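PDB 5H72: flagellar biosynthetic protein FliP, which probably takes part in flagellum-specific protein export as a membrane component of the export gate, the fragment here being its periplasmic domain. Local coordinates for residues R30-N35 and P70-G75; I55-A58 and E62-N65. One frame throughout, in Å; residues are numbered along the deposited sequence.

Contact 1. Residues R30-N35 and P70-G75; sequences REFMIN and PAFVLG
No hydrogen bond joins residues 30-35 to residues 70-75; the most polar side-chain atom to meet the other side is the weakly polar sulfur of Met33, which lies obliquely against the Phe72 ring. SD stands 4.3 Å from the centroid of the Phe72 ring and 34° off its normal, a Met-aromatic contact. One methylene nearer the backbone does the closer packing. Met33 CG sits over the face, 3.7 Å from the Phe72 centroid and 15° off the normal, the geometry of a CH-pi contact. CG comes closest to Phe72 CG, at 3.6 Å, and Met33 CB and CA both approach Phe72 CD1. Phe72 points its side chain toward helix 17-39, with CG anti to the backbone N. Phe32 completes the cluster as an offset edge-to-face pair, its edge toward the face of Phe72 and the planes at 71°: Phe32 CE1 meets Phe72 CZ at 3.8 Å, with centroids 5.9 Å apart. Thus Phe72, which supplies most of the buried area, takes Met33 on one face and Phe32 near CZ. The contact joins helix 17-39 to helix 65-80 beyond the kink at Pro70. Helix 43-52 packs on Ala71 and Leu74, while Phe22 of a neighbouring subunit touches Pro70, Val73 and Leu74, and Glu36 of another neighbouring subunit touches Phe32.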
loop_
_atom_site.group_PDB
_atom_site.type_symbol
_atom_site.label_atom_id
_atom_site.label_comp_id
_atom_site.label_asym_id
_atom_site.label_seq_id
_atom_site.Cartn_x
_atom_site.Cartn_y
_atom_site.Cartn_z
ATOM N N ARG A 30 12.732 0.190 -0.258
ATOM C CA ARG A 30 13.626 0.825 -1.231
ATOM C C ARG A 30 14.249 -0.207 -2.152
ATOM O O ARG A 30 14.268 -0.025 -3.369
ATOM C CB ARG A 30 14.735 1.616 -0.535
ATOM C CG ARG A 30 14.268 2.945 0.041
ATOM C CD ARG A 30 15.437 3.718 0.624
ATOM N NE ARG A 30 16.438 4.058 -0.382
ATOM C CZ ARG A 30 16.379 5.139 -1.154
ATOM N NH1 ARG A 30 15.368 5.986 -1.039
ATOM N NH2 ARG A 30 17.330 5.381 -2.040
ATOM N N GLU A 31 14.735 -1.298 -1.566
ATOM C CA GLU A 31 15.397 -2.358 -2.334
ATOM C C GLU A 31 14.479 -3.009 -3.371
ATOM O O GLU A 31 14.924 -3.286 -4.481
ATOM C CB GLU A 31 15.967 -3.438 -1.395
ATOM C CG GLU A 31 17.249 -3.031 -0.665
ATOM C CD GLU A 31 17.799 -4.129 0.261
ATOM O OE1 GLU A 31 17.157 -5.201 0.387
ATOM O OE2 GLU A 31 18.883 -3.919 0.864
ATOM N N PHE A 32 13.205 -3.244 -3.046
ATOM C CA PHE A 32 12.351 -3.876 -4.051
ATOM C C PHE A 32 11.827 -2.848 -5.061
ATOM O O PHE A 32 11.603 -3.195 -6.215
ATOM C CB PHE A 32 11.217 -4.736 -3.404
ATOM C CG PHE A 32 9.971 -4.002 -2.977
ATOM C CD1 PHE A 32 9.123 -3.397 -3.897
ATOM C CD2 PHE A 32 9.579 -4.029 -1.645
ATOM C CE1 PHE A 32 7.966 -2.759 -3.495
ATOM C CE2 PHE A 32 8.405 -3.397 -1.228
ATOM C CZ PHE A 32 7.599 -2.757 -2.159
ATOM N N MET A 33 11.671 -1.591 -4.657
ATOM C CA MET A 33 11.333 -0.552 -5.624
ATOM C C MET A 33 12.463 -0.426 -6.638
ATOM O O MET A 33 12.232 -0.447 -7.852
ATOM C CB MET A 33 11.072 0.794 -4.931
ATOM C CG MET A 33 9.757 0.842 -4.168
ATOM S SD MET A 33 9.251 2.493 -3.637
ATOM C CE MET A 33 10.633 2.994 -2.613
ATOM N N ILE A 34 13.687 -0.328 -6.131
ATOM C CA ILE A 34 14.860 -0.234 -6.987
ATOM C C ILE A 34 14.986 -1.455 -7.907
ATOM O O ILE A 34 15.228 -1.317 -9.104
ATOM C CB ILE A 34 16.133 -0.058 -6.143
ATOM C CG1 ILE A 34 16.182 1.367 -5.589
ATOM C CG2 ILE A 34 17.381 -0.357 -6.962
ATOM C CD1 ILE A 34 17.196 1.566 -4.491
ATOM N N ASN A 35 14.794 -2.648 -7.356
ATOM C CA ASN A 35 14.879 -3.872 -8.152
ATOM C C ASN A 35 13.837 -3.908 -9.268
ATOM O O ASN A 35 14.145 -4.288 -10.395
ATOM C CB ASN A 35 14.727 -5.091 -7.254
ATOM C CG ASN A 35 14.907 -6.399 -8.002
ATOM O OD1 ASN A 35 13.973 -7.188 -8.124
ATOM N ND2 ASN A 35 16.113 -6.640 -8.500
ATOM N N PRO A 70 7.487 7.872 -6.379
ATOM C CA PRO A 70 6.707 8.200 -7.581
ATOM C C PRO A 70 7.248 7.553 -8.863
ATOM O O PRO A 70 6.456 7.146 -9.717
ATOM C CB PRO A 70 6.813 9.727 -7.663
ATOM C CG PRO A 70 7.126 10.168 -6.301
ATOM C CD PRO A 70 7.973 9.090 -5.702
ATOM N N ALA A 71 8.570 7.455 -8.996
ATOM C CA ALA A 71 9.162 6.812 -10.171
ATOM C C ALA A 71 8.756 5.349 -10.226
ATOM O O ALA A 71 8.450 4.815 -11.293
ATOM C CB ALA A 71 10.677 6.944 -10.153
ATOM N N PHE A 72 8.749 4.710 -9.060
ATOM C CA PHE A 72 8.381 3.300 -8.934
ATOM C C PHE A 72 6.955 3.081 -9.403
ATOM O O PHE A 72 6.699 2.206 -10.234
ATOM C CB PHE A 72 8.559 2.840 -7.480
ATOM C CG PHE A 72 7.848 1.556 -7.138
ATOM C CD1 PHE A 72 8.330 0.338 -7.590
ATOM C CD2 PHE A 72 6.716 1.567 -6.325
ATOM C CE1 PHE A 72 7.683 -0.841 -7.264
ATOM C CE2 PHE A 72 6.065 0.394 -5.992
ATOM C CZ PHE A 72 6.547 -0.812 -6.460
ATOM N N VAL A 73 6.037 3.897 -8.881
ATOM C CA VAL A 73 4.623 3.815 -9.242
ATOM C C VAL A 73 4.406 4.055 -10.729
ATOM O O VAL A 73 3.672 3.313 -11.381
ATOM C CB VAL A 73 3.772 4.828 -8.436
ATOM C CG1 VAL A 73 2.326 4.833 -8.924
ATOM C CG2 VAL A 73 3.838 4.497 -6.962
ATOM N N LEU A 74 5.038 5.095 -11.262
ATOM C CA LEU A 74 4.999 5.340 -12.702
ATOM C C LEU A 74 5.464 4.109 -13.447
ATOM O O LEU A 74 4.802 3.664 -14.386
ATOM C CB LEU A 74 5.867 6.536 -13.087
ATOM C CG LEU A 74 5.274 7.926 -12.870
ATOM C CD1 LEU A 74 6.168 8.962 -13.530
ATOM C CD2 LEU A 74 3.851 8.002 -13.419
ATOM N N GLY A 75 6.596 3.555 -13.011
ATOM C CA GLY A 75 7.133 2.335 -13.584
ATOM C C GLY A 75 6.154 1.171 -13.585
ATOM O O GLY A 75 6.032 0.464 -14.582
#

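Contact 2. Residues I55-A58 and E62-N65; sequences IEIA and EAPN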
loop_
_atom_site.group_PDB
_atom_site.type_symbol
_atom_site.label_atom_id
_atom_site.label_comp_id
_atom_site.label_asym_id
_atom_site.label_seq_id
_atom_site.Cartn_x
_atom_site.Cartn_y
_atom_site.Cartn_z
ATOM N N ILE A 55 17.329 17.856 -7.889
ATOM C CA ILE A 55 18.108 16.865 -7.155
ATOM C C ILE A 55 19.172 16.257 -8.076
ATOM O O ILE A 55 18.868 15.806 -9.183
ATOM C CB ILE A 55 17.197 15.760 -6.576
ATOM C CG1 ILE A 55 16.260 16.363 -5.525
ATOM C CG2 ILE A 55 18.015 14.646 -5.961
ATOM C CD1 ILE A 55 15.247 15.376 -4.950
ATOM N N GLU A 56 20.419 16.255 -7.622
ATOM C CA GLU A 56 21.520 15.776 -8.452
ATOM C C GLU A 56 22.031 14.420 -7.998
ATOM O O GLU A 56 22.701 14.316 -6.967
ATOM C CB GLU A 56 22.668 16.786 -8.445
ATOM C CG GLU A 56 22.307 18.109 -9.093
ATOM C CD GLU A 56 23.501 19.027 -9.234
ATOM O OE1 GLU A 56 23.654 19.632 -10.318
ATOM O OE2 GLU A 56 24.284 19.143 -8.264
ATOM N N ILE A 57 21.723 13.386 -8.782
ATOM C CA ILE A 57 22.119 12.020 -8.446
ATOM C C ILE A 57 22.863 11.351 -9.596
ATOM O O ILE A 57 22.636 11.681 -10.763
ATOM C CB ILE A 57 20.890 11.151 -8.065
ATOM C CG1 ILE A 57 19.882 11.113 -9.210
ATOM C CG2 ILE A 57 20.227 11.674 -6.804
ATOM C CD1 ILE A 57 18.745 10.136 -9.001
ATOM N N ALA A 58 23.737 10.403 -9.264
ATOM C CA ALA A 58 24.471 9.629 -10.270
ATOM C C ALA A 58 23.844 8.252 -10.510
ATOM O O ALA A 58 23.957 7.694 -11.608
ATOM C CB ALA A 58 25.928 9.475 -9.855
ATOM N N GLU A 62 20.604 6.633 -4.979
ATOM C CA GLU A 62 20.791 7.890 -4.253
ATOM C C GLU A 62 19.525 8.761 -4.266
ATOM O O GLU A 62 19.483 9.807 -3.629
ATOM C CB GLU A 62 21.970 8.673 -4.838
ATOM C CG GLU A 62 23.278 7.887 -4.900
ATOM C CD GLU A 62 24.316 8.530 -5.819
ATOM O OE1 GLU A 62 23.967 9.479 -6.564
ATOM O OE2 GLU A 62 25.487 8.084 -5.797
ATOM N N ALA A 63 18.497 8.339 -4.992
ATOM C CA ALA A 63 17.255 9.098 -4.999
ATOM C C ALA A 63 16.526 8.945 -3.667
ATOM O O ALA A 63 16.372 7.832 -3.161
ATOM C CB ALA A 63 16.362 8.661 -6.139
ATOM N N PRO A 64 16.096 10.070 -3.086
ATOM C CA PRO A 64 15.268 10.032 -1.875
ATOM C C PRO A 64 13.889 9.438 -2.180
ATOM O O PRO A 64 13.494 9.350 -3.346
ATOM C CB PRO A 64 15.163 11.509 -1.472
ATOM C CG PRO A 64 15.309 12.249 -2.774
ATOM C CD PRO A 64 16.311 11.446 -3.569
ATOM N N ASN A 65 13.165 9.036 -1.146
ATOM C CA ASN A 65 11.882 8.390 -1.364
ATOM C C ASN A 65 10.881 9.299 -2.082
ATOM O O ASN A 65 10.023 8.815 -2.814
ATOM C CB ASN A 65 11.312 7.895 -0.036
ATOM C CG ASN A 65 12.004 6.636 0.460
ATOM O OD1 ASN A 65 12.565 5.870 -0.325
ATOM N ND2 ASN A 65 11.968 6.415 1.764
#
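The carboxylate of Glu62 is the flat group here, and the backbone N-H of Ala58 meets its OE1 on the syn side, 29° out of the carboxylate plane. This hydrogen bond ties together two arms of the loop that leads from helix 43-52 to helix 65-80; the arms meet without strand pairing, and the second runs into the start of helix 65-80 at Asn65. It is 2.9 Å from Ala58 N to Glu62 OE1 and nearly straight, with an angle of 166° at the hydrogen. The same oxygen has Ile57 CA at 3.7 Å and the methyl of Ala58 close by, so the acceptor rests along the backbone at the Ile57-Ala58 junction. The Glu62 chain is extended beyond CG, which carries the carboxylate across to that junction. Next to the polar bond the packing is apolar. Ile57 CG2 lies beside the Glu62 carbonyl, while its other branch, set between the backbone N and the carbonyl carbon (chi1 58°), sends CD1 to within 4.0 Å of Ala63 CB. Both residues also touch helix 43-52, Ile57 through Val46, Phe47 and Ala50 and Ala63 through Val46, so the loop is closed back onto that helix. Pro64, at the N-cap position of helix 65-80, meets Ile55 end-on: the ring atom Pro64 CG touches the terminal methyl Ile55 CD1 at 3.8 Å.

In the fold
Contact 2 is nested inside the chain segment that contact 1 closes: residues 30-35 come first, then 55-58 and 62-65, then 70-75. Their centres are about 13 Å apart, and helix 65-80 runs from one to the other, starting at the end of contact 2 and carrying Phe72 into contact 1. Arg30 bridges them directly, with probable hydrogen bonds of 2.9 Å from Arg30 NH2 to Ala63 O and from Arg30 NH1 to Asn65 OD1. The centre of contact 1 lies about 4 Å from the chain centre, that of contact 2 about 9 Å. Contact 1 joins helices 17-39 and 65-80, and contact 2 folds the loop after helix 43-52 back on itself before helix 65-80 begins.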